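Local coordinates for glycerol trinitrate reductase (Agrobacterium tumefaciens, PDB 5EPD), which probably reduces glycerol trinitrate with the help of FMN, as a bacterial member of the old yellow enzyme family, here in its flavin-free form, at residues 63-68 against 101-106; 79-84 against 179-184; 28-33 against 331-336. All blocks are in the same frame, centred on the assembly; numbering follows the deposited sequence.

Interaction 1 of 3, residues 63-68 against 101-106; sequences GYYAQR and DGWKKV
Between helix 61-66 and helix 97-112 the contact rests on the ring of Tyr65, which lies against Val106 and reaches as far as Trp103. At the start of the first segment, the carbonyl of Gly63 takes the amide of Gln67 in a helical turn. Tyr64 comes next and works from behind: its edge is turned to one face of Tyr65, with Tyr64 CD2 3.7 Å above the centre of that ring. The CB bond of Tyr65 points at helix 97-112, and with CG beside the backbone N (chi1 -75°) the CD2 side of the ring is laid against Val106. Val106 CG1 meets it obliquely, 3.4 Å from Tyr65 CD2, from the opposite side of the ring plane to Tyr64, while Tyr65 CE2 comes more loosely to the indole edge, 4.3 Å from Trp103 CZ3 and close to the indole plane. The two helices are consecutive on the outside of the TIM barrel, one leading into strand 73-80 and the other following it, and both aromatic rings bear on that strand. The polar ends are held elsewhere: Tyr65 OH by Glu77, and Trp103 NE1 by the carbonyl of Gly93. Farther on, Gln67 OE1 offers an in-plane lone pair to Arg68 NH1 at 2.8 Å. The same nitrogen also reaches back to Tyr64 O at 2.9 Å; two acceptors lying near the guanidinium plane fix the rotation of the group, with Tyr64 CD1 over one face. Phe340 O takes Arg68 NE and Ile341 O takes Arg68 NH2.

Interaction 2 of 3, residues 79-84 against 179-184; sequences TQISQQ and RKAAAN
Ile81, just past the end of strand 73-80, leans on Ala181 of helix 171-187, and the backbones come close enough that Ile81 CA and Ala181 CA are 5.5 Å apart. Begin at Ile81 CB, which is already in touch: Ala181 CB lies 3.7 Å away, the small methyl facing the isoleucine branch point. From there the chain forks. CG2 is the arm that does the pressing, beside the backbone N and 3.4 Å from Ala181 CB, tighter than an ordinary van der Waals contact. The other arm takes the crowded position: with chi1 at 65°, CG1 sits between the backbone N and the carbonyl carbon, and CD1 runs on in the direction of the helix segment's N-terminal end, where Asp177 and Phe178 are. The side chain as a whole touches both of these, and also Leu121 of strand 117-122, a residue on which Ala181 packs too.

A second link runs through water. Lys180 NZ is 4.3 Å from Ile81 O, too far for a direct bond, and one water spans the gap. It donates to Ile81 O at 2.8 Å and accepts from Lys180 NZ at 2.9 Å. A bend at chi3 (82°) turns the end of the lysine back to the loop, and the water ties the ammonium to the carbonyl just past the strand end, beside the apolar contact. The arrangement is that of a TIM barrel, an outer helix packed against the outside of the barrel near the C-terminal ends of strands 73-80 and 117-122, the end of the barrel where old yellow enzymes carry their flavin.

Interaction 3 of 3, residues 28-33 against 331-336; sequences QPTSLG and ADLIAF
This is a small apolar contact at the end of the barrel where the strands begin: Thr30 and Leu32, on the hairpin near the start of the chain, rest on Leu333, the first residue of the last barrel strand, 333-336. The backbones stay well apart, the nearest CA pair being Thr30 and Asp332 at 8.9 Å, so side chains alone bridge the gap. Leu333 splits its two methyls between the partners. CD2 takes the methyl of Thr30, at 3.9 Å from Thr30 CG2, the two side chains meeting at a slant. CD1 goes to the leucine, where Leu32 CD1 is 4.5 Å from Leu333 CD1, a looser, methyl-to-methyl approach. In Thr30, with OG1 anti to the backbone N (chi1 173°), CG2 falls between N and the carbonyl carbon, and from there it meets Leu333 CD2. Ser31, in between, has its CB pointing away.

The second strand of the hairpin is part of the same patch: Thr30 pairs with Leu37 through the backbone, and the side chains of Thr30, Leu32 and Leu333 all touch Leu37. Arg40 packs beside Thr30 and Leu333 and donates to the carbonyl of Asp332, whose carboxylate is taken up by Arg304, in a salt bridge, and by the amide of Tyr311, which fixes the entry to the strand. Leu333 also packs on Val42 and Thr310, from the two strands flanking its own. A short amino-terminal hairpin laid across the end of an eight-stranded TIM barrel where its strands begin, closing the bottom of the barrel, is a familiar feature of old yellow enzymes.

Interactions 1 and 2 meet directly: Trp103 CZ2 of the first lies 3.3 Å from Thr79 OG1 of the second, although their centres are 18 Å apart. Their segments alternate along the chain, with strand 73-80 following helix 61-66 and preceding helix 97-112. Interaction 3 stands apart, its centre 21 Å from that of interaction 1 and 26 Å from that of interaction 2, with nearest atoms about 9 and 15 Å away. It shares the barrel sheet with interaction 2 but sits at the N-terminal end of its strand, whereas interaction 2 lies past the C-terminal end, where flavin would be expected in this family. No FMN occupies this model.

Interaction 1 of 3, residues 63-68 against 101-106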
loop_
_atom_site.group_PDB
_atom_site.type_symbol
_atom_site.label_atom_id
_atom_site.label_comp_id
_atom_site.label_asym_id
_atom_site.label_seq_id
_atom_site.Cartn_x
_atom_site.Cartn_y
_atom_site.Cartn_z
ATOM N N GLY A 63 4.991 4.069 -18.201
ATOM C CA GLY A 63 6.443 4.257 -18.304
ATOM C C GLY A 63 7.196 4.224 -16.966
ATOM O O GLY A 63 8.259 3.580 -16.825
ATOM N N TYR A 64 6.635 4.941 -15.999
ATOM C CA TYR A 64 7.181 5.061 -14.662
ATOM C C TYR A 64 7.399 3.705 -14.062
ATOM O O TYR A 64 8.496 3.421 -13.585
ATOM C CB TYR A 64 6.196 5.885 -13.821
ATOM C CG TYR A 64 6.344 5.826 -12.333
ATOM C CD1 TYR A 64 7.427 6.436 -11.706
ATOM C CD2 TYR A 64 5.347 5.235 -11.540
ATOM C CE1 TYR A 64 7.544 6.427 -10.331
ATOM C CE2 TYR A 64 5.440 5.226 -10.155
ATOM C CZ TYR A 64 6.550 5.814 -9.552
ATOM O OH TYR A 64 6.689 5.816 -8.178
ATOM N N TYR A 65 6.369 2.862 -14.111
ATOM C CA TYR A 65 6.427 1.538 -13.512
ATOM C C TYR A 65 7.325 0.613 -14.319
ATOM O O TYR A 65 8.159 -0.089 -13.746
ATOM C CB TYR A 65 5.035 0.920 -13.364
ATOM C CG TYR A 65 4.207 1.507 -12.216
ATOM C CD1 TYR A 65 4.581 1.304 -10.885
ATOM C CD2 TYR A 65 3.067 2.272 -12.468
ATOM C CE1 TYR A 65 3.834 1.833 -9.845
ATOM C CE2 TYR A 65 2.314 2.809 -11.430
ATOM C CZ TYR A 65 2.700 2.591 -10.128
ATOM O OH TYR A 65 1.936 3.114 -9.102
ATOM N N ALA A 66 7.180 0.635 -15.646
ATOM C CA ALA A 66 8.068 -0.159 -16.536
ATOM C C ALA A 66 9.575 0.182 -16.400
ATOM O O ALA A 66 10.422 -0.712 -16.442
ATOM C CB ALA A 66 7.614 -0.035 -17.988
ATOM N N GLN A 67 9.892 1.463 -16.225
ATOM C CA GLN A 67 11.238 1.881 -15.832
ATOM C C GLN A 67 11.809 1.174 -14.585
ATOM O O GLN A 67 13.027 1.104 -14.433
ATOM C CB GLN A 67 11.249 3.378 -15.527
ATOM C CG GLN A 67 11.097 4.299 -16.725
ATOM C CD GLN A 67 11.380 5.737 -16.352
ATOM O OE1 GLN A 67 11.230 6.135 -15.185
ATOM N NE2 GLN A 67 11.807 6.531 -17.340
ATOM N N ARG A 68 10.937 0.719 -13.674
ATOM C CA ARG A 68 11.333 0.106 -12.379
ATOM C C ARG A 68 10.975 -1.372 -12.317
ATOM O O ARG A 68 11.047 -1.979 -11.256
ATOM C CB ARG A 68 10.620 0.853 -11.239
ATOM C CG ARG A 68 11.091 2.285 -11.161
ATOM C CD ARG A 68 10.155 3.268 -10.453
ATOM N NE ARG A 68 10.923 4.517 -10.373
ATOM C CZ ARG A 68 11.168 5.319 -11.420
ATOM N NH1 ARG A 68 10.629 5.071 -12.628
ATOM N NH2 ARG A 68 11.950 6.382 -11.257
ATOM N N ASP A 101 -9.146 0.238 -17.486
ATOM C CA ASP A 101 -8.524 0.263 -18.810
ATOM C C ASP A 101 -7.214 1.045 -18.817
ATOM O O ASP A 101 -6.254 0.617 -19.469
ATOM C CB ASP A 101 -9.504 0.756 -19.879
ATOM C CG ASP A 101 -10.701 -0.174 -20.031
ATOM O OD1 ASP A 101 -10.711 -1.287 -19.441
ATOM O OD2 ASP A 101 -11.650 0.222 -20.725
ATOM N N GLY A 102 -7.156 2.151 -18.073
ATOM C CA GLY A 102 -5.877 2.817 -17.804
ATOM C C GLY A 102 -4.821 1.898 -17.150
ATOM O O GLY A 102 -3.627 1.923 -17.519
ATOM N N TRP A 103 -5.258 1.088 -16.185
ATOM C CA TRP A 103 -4.355 0.180 -15.477
ATOM C C TRP A 103 -3.847 -0.962 -16.343
ATOM O O TRP A 103 -2.771 -1.523 -16.055
ATOM C CB TRP A 103 -5.032 -0.430 -14.241
ATOM C CG TRP A 103 -5.106 0.486 -13.079
ATOM C CD1 TRP A 103 -6.233 1.012 -12.515
ATOM C CD2 TRP A 103 -4.001 0.984 -12.318
ATOM N NE1 TRP A 103 -5.896 1.809 -11.445
ATOM C CE2 TRP A 103 -4.533 1.816 -11.305
ATOM C CE3 TRP A 103 -2.611 0.806 -12.390
ATOM C CZ2 TRP A 103 -3.727 2.474 -10.374
ATOM C CZ3 TRP A 103 -1.809 1.466 -11.463
ATOM C CH2 TRP A 103 -2.377 2.291 -10.466
ATOM N N LYS A 104 -4.625 -1.340 -17.362
ATOM C CA LYS A 104 -4.231 -2.457 -18.240
ATOM C C LYS A 104 -2.954 -2.132 -18.981
ATOM O O LYS A 104 -2.080 -2.980 -19.124
ATOM C CB LYS A 104 -5.322 -2.806 -19.243
ATOM C CG LYS A 104 -6.422 -3.686 -18.692
ATOM C CD LYS A 104 -7.548 -3.755 -19.703
ATOM C CE LYS A 104 -8.583 -4.796 -19.338
ATOM N NZ LYS A 104 -9.846 -4.527 -20.075
ATOM N N LYS A 105 -2.852 -0.895 -19.439
ATOM C CA LYS A 105 -1.656 -0.446 -20.102
ATOM C C LYS A 105 -0.432 -0.527 -19.176
ATOM O O LYS A 105 0.676 -0.844 -19.620
ATOM C CB LYS A 105 -1.849 0.978 -20.574
ATOM C CG LYS A 105 -2.996 1.174 -21.550
ATOM C CD LYS A 105 -2.731 2.445 -22.351
ATOM C CE LYS A 105 -3.787 2.717 -23.403
ATOM N NZ LYS A 105 -4.922 3.446 -22.783
ATOM N N VAL A 106 -0.633 -0.236 -17.891
ATOM C CA VAL A 106 0.454 -0.241 -16.898
ATOM C C VAL A 106 0.872 -1.669 -16.567
ATOM O O VAL A 106 2.056 -1.969 -16.568
ATOM C CB VAL A 106 0.041 0.501 -15.607
ATOM C CG1 VAL A 106 1.157 0.466 -14.563
ATOM C CG2 VAL A 106 -0.351 1.938 -15.936
#

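Interaction 2 of 3, residues 79-84 against 179-184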
loop_
_atom_site.group_PDB
_atom_site.type_symbol
_atom_site.label_atom_id
_atom_site.label_comp_id
_atom_site.label_asym_id
_atom_site.label_seq_id
_atom_site.Cartn_x
_atom_site.Cartn_y
_atom_site.Cartn_z
ATOM N N THR A 79 -4.383 3.067 -4.137
ATOM C CA THR A 79 -5.350 3.237 -5.206
ATOM C C THR A 79 -6.773 3.011 -4.597
ATOM O O THR A 79 -7.133 1.891 -4.186
ATOM C CB THR A 79 -5.003 2.271 -6.375
ATOM O OG1 THR A 79 -3.826 2.732 -7.063
ATOM C CG2 THR A 79 -6.173 2.122 -7.393
ATOM N N GLN A 80 -7.543 4.103 -4.490
ATOM C CA GLN A 80 -8.893 4.086 -3.878
ATOM C C GLN A 80 -9.920 3.186 -4.576
ATOM O O GLN A 80 -10.031 3.140 -5.820
ATOM C CB GLN A 80 -9.488 5.478 -3.800
ATOM C CG GLN A 80 -9.655 6.139 -5.164
ATOM C CD GLN A 80 -8.606 7.203 -5.442
ATOM O OE1 GLN A 80 -7.475 7.157 -4.939
ATOM N NE2 GLN A 80 -8.977 8.172 -6.262
ATOM N N ILE A 81 -10.677 2.494 -3.732
ATOM C CA ILE A 81 -11.736 1.582 -4.168
ATOM C C ILE A 81 -13.084 2.308 -4.471
ATOM O O ILE A 81 -13.974 1.742 -5.127
ATOM C CB ILE A 81 -11.921 0.490 -3.105
ATOM C CG1 ILE A 81 -12.437 1.078 -1.777
ATOM C CG2 ILE A 81 -10.596 -0.242 -2.906
ATOM C CD1 ILE A 81 -12.767 0.039 -0.724
ATOM N N SER A 82 -13.212 3.547 -3.986
ATOM C CA SER A 82 -14.389 4.400 -4.167
ATOM C C SER A 82 -13.916 5.828 -3.997
ATOM O O SER A 82 -12.813 6.049 -3.503
ATOM C CB SER A 82 -15.399 4.104 -3.080
ATOM O OG SER A 82 -14.829 4.347 -1.803
ATOM N N GLN A 83 -14.724 6.810 -4.371
ATOM C CA GLN A 83 -14.339 8.220 -4.142
ATOM C C GLN A 83 -14.425 8.584 -2.654
ATOM O O GLN A 83 -13.725 9.498 -2.169
ATOM C CB GLN A 83 -15.220 9.144 -4.967
ATOM C CG GLN A 83 -14.797 10.591 -4.995
ATOM C CD GLN A 83 -15.870 11.442 -5.648
ATOM O OE1 GLN A 83 -16.541 10.990 -6.563
ATOM N NE2 GLN A 83 -16.065 12.657 -5.157
ATOM N N GLN A 84 -15.285 7.860 -1.943
ATOM C CA GLN A 84 -15.408 7.977 -0.511
ATOM C C GLN A 84 -14.041 7.692 0.126
ATOM O O GLN A 84 -13.573 8.406 1.042
ATOM C CB GLN A 84 -16.451 6.981 0.002
ATOM C CG GLN A 84 -16.749 7.139 1.494
ATOM C CD GLN A 84 -17.528 5.981 2.070
ATOM O OE1 GLN A 84 -16.995 4.884 2.285
ATOM N NE2 GLN A 84 -18.801 6.225 2.355
ATOM N N ARG A 179 -14.092 -5.893 -2.117
ATOM C CA ARG A 179 -14.295 -7.148 -2.840
ATOM C C ARG A 179 -14.304 -6.872 -4.338
ATOM O O ARG A 179 -13.606 -7.519 -5.108
ATOM C CB ARG A 179 -15.612 -7.826 -2.436
ATOM C CG ARG A 179 -15.688 -9.290 -2.873
ATOM C CD ARG A 179 -17.114 -9.842 -2.935
ATOM N NE ARG A 179 -18.048 -8.890 -3.548
ATOM C CZ ARG A 179 -18.277 -8.744 -4.861
ATOM N NH1 ARG A 179 -17.661 -9.498 -5.774
ATOM N NH2 ARG A 179 -19.151 -7.829 -5.269
ATOM N N LYS A 180 -15.107 -5.903 -4.738
ATOM C CA LYS A 180 -15.269 -5.550 -6.131
ATOM C C LYS A 180 -13.951 -4.945 -6.642
ATOM O O LYS A 180 -13.508 -5.251 -7.763
ATOM C CB LYS A 180 -16.448 -4.574 -6.245
ATOM C CG LYS A 180 -16.964 -4.268 -7.633
ATOM C CD LYS A 180 -17.702 -2.923 -7.604
ATOM C CE LYS A 180 -16.746 -1.718 -7.699
ATOM N NZ LYS A 180 -17.132 -0.556 -6.842
ATOM N N ALA A 181 -13.294 -4.125 -5.822
ATOM C CA ALA A 181 -12.030 -3.514 -6.256
ATOM C C ALA A 181 -10.936 -4.562 -6.524
ATOM O O ALA A 181 -10.128 -4.387 -7.426
ATOM C CB ALA A 181 -11.546 -2.443 -5.276
ATOM N N ALA A 182 -10.923 -5.649 -5.763
ATOM C CA ALA A 182 -9.996 -6.746 -6.032
ATOM C C ALA A 182 -10.269 -7.403 -7.385
ATOM O O ALA A 182 -9.333 -7.662 -8.132
ATOM C CB ALA A 182 -10.055 -7.787 -4.931
ATOM N N ALA A 183 -11.534 -7.664 -7.716
ATOM C CA ALA A 183 -11.854 -8.300 -9.011
ATOM C C ALA A 183 -11.585 -7.388 -10.197
ATOM O O ALA A 183 -11.304 -7.871 -11.287
ATOM C CB ALA A 183 -13.296 -8.784 -9.035
ATOM N N ASN A 184 -11.706 -6.074 -9.982
ATOM C CA ASN A 184 -11.299 -5.066 -10.973
ATOM C C ASN A 184 -9.768 -5.047 -11.189
ATOM O O ASN A 184 -9.289 -4.719 -12.284
ATOM C CB ASN A 184 -11.760 -3.656 -10.554
ATOM C CG ASN A 184 -13.275 -3.486 -10.582
ATOM O OD1 ASN A 184 -13.995 -4.306 -11.146
ATOM N ND2 ASN A 184 -13.762 -2.409 -9.975
HETATM O O HOH W 1 -14.536 -0.981 -5.607
#

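Interaction 3 of 3, residues 28-33 against 331-336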
loop_
_atom_site.group_PDB
_atom_site.type_symbol
_atom_site.label_atom_id
_atom_site.label_comp_id
_atom_site.label_asym_id
_atom_site.label_seq_id
_atom_site.Cartn_x
_atom_site.Cartn_y
_atom_site.Cartn_z
ATOM N N GLN A 28 18.329 -13.263 -5.910
ATOM C CA GLN A 28 17.925 -14.493 -6.583
ATOM C C GLN A 28 16.412 -14.677 -6.530
ATOM O O GLN A 28 15.758 -14.161 -5.618
ATOM C CB GLN A 28 18.695 -15.709 -6.066
ATOM C CG GLN A 28 19.016 -15.732 -4.578
ATOM C CD GLN A 28 20.128 -16.721 -4.251
ATOM O OE1 GLN A 28 21.112 -16.834 -4.994
ATOM N NE2 GLN A 28 19.977 -17.448 -3.137
ATOM N N PRO A 29 15.850 -15.390 -7.525
ATOM C CA PRO A 29 14.409 -15.476 -7.666
ATOM C C PRO A 29 13.733 -16.248 -6.549
ATOM O O PRO A 29 14.364 -16.962 -5.767
ATOM C CB PRO A 29 14.210 -16.234 -8.988
ATOM C CG PRO A 29 15.511 -16.160 -9.661
ATOM C CD PRO A 29 16.514 -16.207 -8.546
ATOM N N THR A 30 12.430 -16.095 -6.477
ATOM C CA THR A 30 11.697 -16.713 -5.410
ATOM C C THR A 30 10.257 -16.700 -5.851
ATOM O O THR A 30 9.944 -16.201 -6.946
ATOM C CB THR A 30 11.938 -15.991 -4.066
ATOM O OG1 THR A 30 11.064 -16.533 -3.083
ATOM C CG2 THR A 30 11.720 -14.486 -4.182
ATOM N N SER A 31 9.390 -17.306 -5.055
ATOM C CA SER A 31 7.982 -17.317 -5.419
ATOM C C SER A 31 7.169 -16.666 -4.320
ATOM O O SER A 31 7.552 -16.649 -3.153
ATOM C CB SER A 31 7.493 -18.737 -5.697
ATOM O OG SER A 31 7.907 -19.581 -4.651
ATOM N N LEU A 32 6.061 -16.088 -4.730
ATOM C CA LEU A 32 5.116 -15.491 -3.820
ATOM C C LEU A 32 3.785 -16.124 -4.173
ATOM O O LEU A 32 3.317 -15.972 -5.299
ATOM C CB LEU A 32 5.073 -13.976 -4.031
ATOM C CG LEU A 32 4.069 -13.228 -3.156
ATOM C CD1 LEU A 32 4.465 -13.350 -1.688
ATOM C CD2 LEU A 32 3.978 -11.775 -3.613
ATOM N N GLY A 33 3.188 -16.836 -3.220
ATOM C CA GLY A 33 1.950 -17.563 -3.465
ATOM C C GLY A 33 2.058 -18.270 -4.798
ATOM O O GLY A 33 2.998 -19.041 -5.027
ATOM N N ALA A 331 12.724 -12.085 7.384
ATOM C CA ALA A 331 11.830 -11.792 6.262
ATOM C C ALA A 331 12.215 -12.585 5.048
ATOM O O ALA A 331 13.328 -13.110 4.956
ATOM C CB ALA A 331 11.858 -10.315 5.914
ATOM N N ASP A 332 11.281 -12.632 4.102
ATOM C CA ASP A 332 11.470 -13.309 2.813
ATOM C C ASP A 332 11.713 -12.323 1.651
ATOM O O ASP A 332 12.386 -12.661 0.681
ATOM C CB ASP A 332 10.221 -14.125 2.532
ATOM C CG ASP A 332 9.844 -15.007 3.702
ATOM O OD1 ASP A 332 10.725 -15.794 4.109
ATOM O OD2 ASP A 332 8.703 -14.882 4.231
ATOM N N LEU A 333 11.130 -11.123 1.753
ATOM C CA LEU A 333 11.317 -10.049 0.782
ATOM C C LEU A 333 11.595 -8.742 1.540
ATOM O O LEU A 333 11.217 -8.588 2.715
ATOM C CB LEU A 333 10.064 -9.906 -0.070
ATOM C CG LEU A 333 9.557 -11.194 -0.723
ATOM C CD1 LEU A 333 8.232 -10.950 -1.423
ATOM C CD2 LEU A 333 10.586 -11.712 -1.719
ATOM N N ILE A 334 12.277 -7.806 0.891
ATOM C CA ILE A 334 12.471 -6.502 1.498
ATOM C C ILE A 334 12.015 -5.432 0.506
ATOM O O ILE A 334 12.338 -5.488 -0.688
ATOM C CB ILE A 334 13.891 -6.303 2.072
ATOM C CG1 ILE A 334 14.189 -4.822 2.312
ATOM C CG2 ILE A 334 14.941 -6.883 1.151
ATOM C CD1 ILE A 334 14.843 -4.543 3.652
ATOM N N ALA A 335 11.191 -4.503 1.024
ATOM C CA ALA A 335 10.571 -3.460 0.234
ATOM C C ALA A 335 11.309 -2.172 0.514
ATOM O O ALA A 335 11.511 -1.845 1.666
ATOM C CB ALA A 335 9.103 -3.330 0.588
ATOM N N PHE A 336 11.706 -1.475 -0.560
ATOM C CA PHE A 336 12.412 -0.187 -0.541
ATOM C C PHE A 336 11.471 0.863 -1.094
ATOM O O PHE A 336 10.758 0.610 -2.073
ATOM C CB PHE A 336 13.639 -0.233 -1.466
ATOM C CG PHE A 336 14.701 -1.192 -1.026
ATOM C CD1 PHE A 336 14.579 -2.542 -1.290
ATOM C CD2 PHE A 336 15.820 -0.743 -0.332
ATOM C CE1 PHE A 336 15.545 -3.431 -0.873
ATOM C CE2 PHE A 336 16.793 -1.632 0.099
ATOM C CZ PHE A 336 16.652 -2.981 -0.168
#